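Local coordinates for CmeC (Campylobacter jejuni, PDB 4MT4), which forms a trimeric outer membrane channel of the outer membrane factor family and probably serves as the exit duct for efflux of compounds from the cell, at the interface of chains A and B. Numbering follows the deposited sequence. Chains: chain A/B, CmeC.

Contact 1: the interface of chains A and B. Residues chain A 329-332, 334; chain B 86-89.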
# COMPACT_ATOMS: atom_id res chain seq x y z
N ASN A 329 -39.25 3.78 28.38
CA ASN A 329 -39.19 4.96 27.53
C ASN A 329 -39.40 4.61 26.06
O ASN A 329 -38.80 3.66 25.55
CB ASN A 329 -37.86 5.70 27.71
CG ASN A 329 -37.86 7.07 27.08
OD1 ASN A 329 -38.88 7.77 27.07
ND2 ASN A 329 -36.72 7.47 26.54
N PHE A 330 -40.24 5.38 25.38
CA PHE A 330 -40.58 5.11 23.99
C PHE A 330 -40.30 6.33 23.11
O PHE A 330 -41.11 7.25 23.05
CB PHE A 330 -42.05 4.70 23.88
CG PHE A 330 -42.31 3.63 22.85
CD1 PHE A 330 -42.00 2.31 23.11
CD2 PHE A 330 -42.90 3.95 21.64
CE1 PHE A 330 -42.25 1.32 22.17
CE2 PHE A 330 -43.15 2.98 20.70
CZ PHE A 330 -42.83 1.66 20.96
N THR A 331 -39.15 6.33 22.44
CA THR A 331 -38.76 7.45 21.59
C THR A 331 -38.89 7.11 20.11
O THR A 331 -38.58 6.00 19.69
CB THR A 331 -37.31 7.90 21.88
OG1 THR A 331 -36.42 6.78 21.76
CG2 THR A 331 -37.20 8.48 23.28
N LEU A 332 -39.34 8.09 19.32
CA LEU A 332 -39.62 7.88 17.91
C LEU A 332 -39.37 9.16 17.10
O LEU A 332 -40.04 10.17 17.31
CB LEU A 332 -41.07 7.40 17.73
CG LEU A 332 -41.64 7.02 16.35
CD1 LEU A 332 -42.29 8.22 15.68
CD2 LEU A 332 -40.57 6.41 15.45
N ILE A 334 -39.40 11.96 14.23
CA ILE A 334 -40.43 12.48 13.35
C ILE A 334 -39.81 13.14 12.12
O ILE A 334 -39.92 12.62 11.01
CB ILE A 334 -41.33 13.50 14.07
CG1 ILE A 334 -41.82 12.94 15.41
CG2 ILE A 334 -42.51 13.89 13.19
CD1 ILE A 334 -42.74 11.74 15.26
N ASP B 86 -38.87 14.93 17.55
CA ASP B 86 -39.01 13.55 18.00
C ASP B 86 -40.26 13.36 18.85
O ASP B 86 -40.70 14.28 19.55
CB ASP B 86 -37.78 13.11 18.78
CG ASP B 86 -36.51 13.15 17.95
OD1 ASP B 86 -35.87 14.22 17.88
OD2 ASP B 86 -36.15 12.10 17.37
N GLY B 87 -40.82 12.15 18.80
CA GLY B 87 -41.95 11.80 19.63
C GLY B 87 -41.47 10.97 20.81
O GLY B 87 -40.49 10.24 20.69
N SER B 88 -42.15 11.10 21.94
CA SER B 88 -41.76 10.37 23.14
C SER B 88 -42.96 9.98 24.00
O SER B 88 -43.96 10.69 24.05
CB SER B 88 -40.78 11.20 23.97
OG SER B 88 -41.41 12.36 24.49
N ALA B 89 -42.84 8.84 24.66
CA ALA B 89 -43.85 8.37 25.59
C ALA B 89 -43.18 7.55 26.68
O ALA B 89 -42.35 6.69 26.39
CB ALA B 89 -44.91 7.55 24.87

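Contact 2: the interface of chains A and B. Residues chain A 339, 342-343, 346, 349; chain B 68-69, 71-73, 76.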
# COMPACT_ATOMS: atom_id res chain seq x y z
N GLU A 339 -31.43 13.01 7.89
CA GLU A 339 -30.34 12.48 8.72
C GLU A 339 -30.34 10.95 8.76
O GLU A 339 -29.32 10.31 8.51
CB GLU A 339 -30.43 13.03 10.14
CG GLU A 339 -29.36 12.49 11.08
CD GLU A 339 -29.58 12.87 12.52
OE1 GLU A 339 -30.62 13.51 12.81
OE2 GLU A 339 -28.73 12.55 13.37
N GLN A 342 -30.23 9.36 5.02
CA GLN A 342 -28.90 9.36 4.43
C GLN A 342 -27.97 8.38 5.14
O GLN A 342 -27.01 7.88 4.56
CB GLN A 342 -28.29 10.77 4.45
CG GLN A 342 -28.98 11.77 3.53
CD GLN A 342 -28.76 11.47 2.06
OE1 GLN A 342 -27.98 10.59 1.70
NE2 GLN A 342 -29.45 12.21 1.20
N ASN A 343 -28.27 8.10 6.41
CA ASN A 343 -27.49 7.12 7.16
C ASN A 343 -27.78 5.71 6.67
O ASN A 343 -26.87 4.88 6.54
CB ASN A 343 -27.79 7.22 8.66
CG ASN A 343 -26.78 8.10 9.39
OD1 ASN A 343 -25.62 7.72 9.56
ND2 ASN A 343 -27.22 9.28 9.82
N LEU A 346 -26.12 5.51 3.37
CA LEU A 346 -24.69 5.27 3.55
C LEU A 346 -24.42 3.80 3.84
O LEU A 346 -23.43 3.23 3.38
CB LEU A 346 -24.14 6.15 4.68
CG LEU A 346 -22.65 6.05 4.99
CD1 LEU A 346 -21.82 6.25 3.73
CD2 LEU A 346 -22.26 7.06 6.06
N LEU A 349 -24.78 1.82 0.69
CA LEU A 349 -23.63 2.07 -0.17
C LEU A 349 -22.41 1.28 0.29
O LEU A 349 -21.58 0.87 -0.52
CB LEU A 349 -23.31 3.56 -0.22
CG LEU A 349 -24.33 4.41 -0.98
CD1 LEU A 349 -24.12 5.89 -0.71
CD2 LEU A 349 -24.27 4.12 -2.48
N GLU B 68 -20.84 8.54 -4.06
CA GLU B 68 -22.19 8.47 -3.53
C GLU B 68 -22.19 8.48 -2.00
O GLU B 68 -23.09 9.03 -1.37
CB GLU B 68 -22.91 7.21 -4.04
CG GLU B 68 -23.20 7.23 -5.53
CD GLU B 68 -23.88 5.96 -6.00
OE1 GLU B 68 -23.32 4.86 -5.78
OE2 GLU B 68 -24.98 6.06 -6.59
N GLN B 69 -21.16 7.88 -1.42
CA GLN B 69 -20.99 7.87 0.03
C GLN B 69 -20.73 9.28 0.55
O GLN B 69 -21.25 9.67 1.60
CB GLN B 69 -19.85 6.94 0.44
CG GLN B 69 -20.15 5.47 0.25
CD GLN B 69 -18.91 4.59 0.36
OE1 GLN B 69 -17.80 5.04 0.11
NE2 GLN B 69 -19.11 3.34 0.75
N ALA B 71 -21.73 11.98 -0.91
CA ALA B 71 -22.98 12.70 -1.09
C ALA B 71 -23.94 12.40 0.06
O ALA B 71 -24.73 13.26 0.47
CB ALA B 71 -23.62 12.34 -2.42
N ALA B 72 -23.87 11.18 0.57
CA ALA B 72 -24.71 10.76 1.68
C ALA B 72 -24.29 11.45 2.97
O ALA B 72 -25.13 11.89 3.75
CB ALA B 72 -24.66 9.24 1.85
N GLN B 73 -22.98 11.54 3.19
CA GLN B 73 -22.44 12.21 4.37
C GLN B 73 -22.76 13.70 4.32
O GLN B 73 -22.97 14.34 5.35
CB GLN B 73 -20.93 12.00 4.47
CG GLN B 73 -20.30 12.62 5.71
CD GLN B 73 -20.87 12.07 7.00
OE1 GLN B 73 -21.02 10.86 7.16
NE2 GLN B 73 -21.22 12.96 7.92
N ILE B 76 -26.24 14.08 5.54
CA ILE B 76 -26.28 13.92 6.99
C ILE B 76 -25.92 15.23 7.69
O ILE B 76 -26.59 15.65 8.63
CB ILE B 76 -25.32 12.81 7.46
CG1 ILE B 76 -25.74 11.45 6.91
CG2 ILE B 76 -25.26 12.77 8.98
CD1 ILE B 76 -24.81 10.32 7.29

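Contact 1: the interface of chains A and B
This is a strand-to-strand seam in the beta-barrel of an outer membrane factor, where neighbouring protomers join their sheets. Strand 322-335 of chain A runs antiparallel to strand 84-96 of chain B. A:Phe330 pairs with B:Ala89, A:Thr331 with B:Ser88 and A:Leu332 with B:Gly87.

The tight part is the backbone ladder. A:Phe330 N donates to B:Ala89 O at 2.7 Å, almost along the C=O axis. B:Ala89 N returns a bond to A:Phe330 O at 2.8 Å, in the carbonyl plane and on a lone pair. Two residues along the strand, A:Leu332 N reaches B:Gly87 O at 2.8 Å. B:Gly87 N gives A:Leu332 O the straightest bond, 2.6 Å and 168° at H. In this second pair the N-H groups meet the two carbonyls from above their planes, off the lone pairs.

The side chains add a looser layer. The ring of A:Phe330 points away from the partner strand, and its CB is the atom beside B:Ala89 O. B:Ala89 CB, the methyl, stands 4.2 Å from A:Phe330 CB, on the same face. A:Leu332 has CG anti to its backbone N (chi1 -177°). A:Leu332 CB is 4.1 Å from B:Gly87 O, while the branch beyond it turns away. At one end of the patch A:Ile334 CG1 lies over the B:Asp86-B:Gly87 peptide, 3.6 Å from B:Gly87 N.

Contact 2: the interface of chains A and B
Helix 339-405 of chain A packs along helix 58-79 of chain B. The first turns of the long A helix meet the second half of the B helix. The patch is a helix-helix contact of the channel's helical part, held by van der Waals packing, with no polar bond between the chains.

B:Ile76 is the main knob and hides 70 Å² against chain A. Its tip comes up to the amide of A:Asn343, with B:Ile76 CD1 3.6 Å from A:Asn343 CG. The two side chains cross at about a right angle. The amide is held from its own side: A:Asn343 ND2 donates to the backbone A:Glu339 O at 2.7 Å, one turn earlier. That bond meets the carbonyl from above its plane and restrains the amide's rotation.

A:Gln342 bends at chi2 (-69°) and lies along the B helix. A:Gln342 CB touches B:Ile76 CG1 at 3.6 Å. A:Gln342 OE1 lies over B:Ala72, 3.3 Å from B:Ala72 CA; the small alanine probably leaves room.

Further along, A:Leu346 has CG anti to its backbone N (chi1 -179°). A:Leu346 CD1 reaches B:Gln69 CB at 3.9 Å, crossing that extended chain nearly at right angles. A:Leu349 puts CG anti to its carbonyl carbon (chi1 -71°) and spreads its two methyls over B:Glu68. A:Leu349 CD2 rests 3.7 Å from B:Glu68 CB, and CD1 lies by the B:Glu68 backbone carbonyl. On the other flank A:Leu349 CB packs on B:Gln69 CG at 3.7 Å. Leucine and isoleucine branches packed against polar side chains and backbone join neighbouring protomers side by side in the wall of the trimeric channel.

Contact 1 and contact 2 lie about 24 Å apart, measured between the centres of their C-alpha atoms, and belong to one A-B interface. They share no residue, but they are close in sequence on both sides. In chain A, strand 322-335 of contact 1 leads within a few residues into helix 339-405 of contact 2. In chain B, helix 58-79 of contact 2 is soon followed by strand 84-96 of contact 1. The same partners therefore stay paired from barrel to helical part, by backbone bonds in one and side-chain packing in the other. Repeated around the trimer, this probably keeps the two parts of the channel continuous.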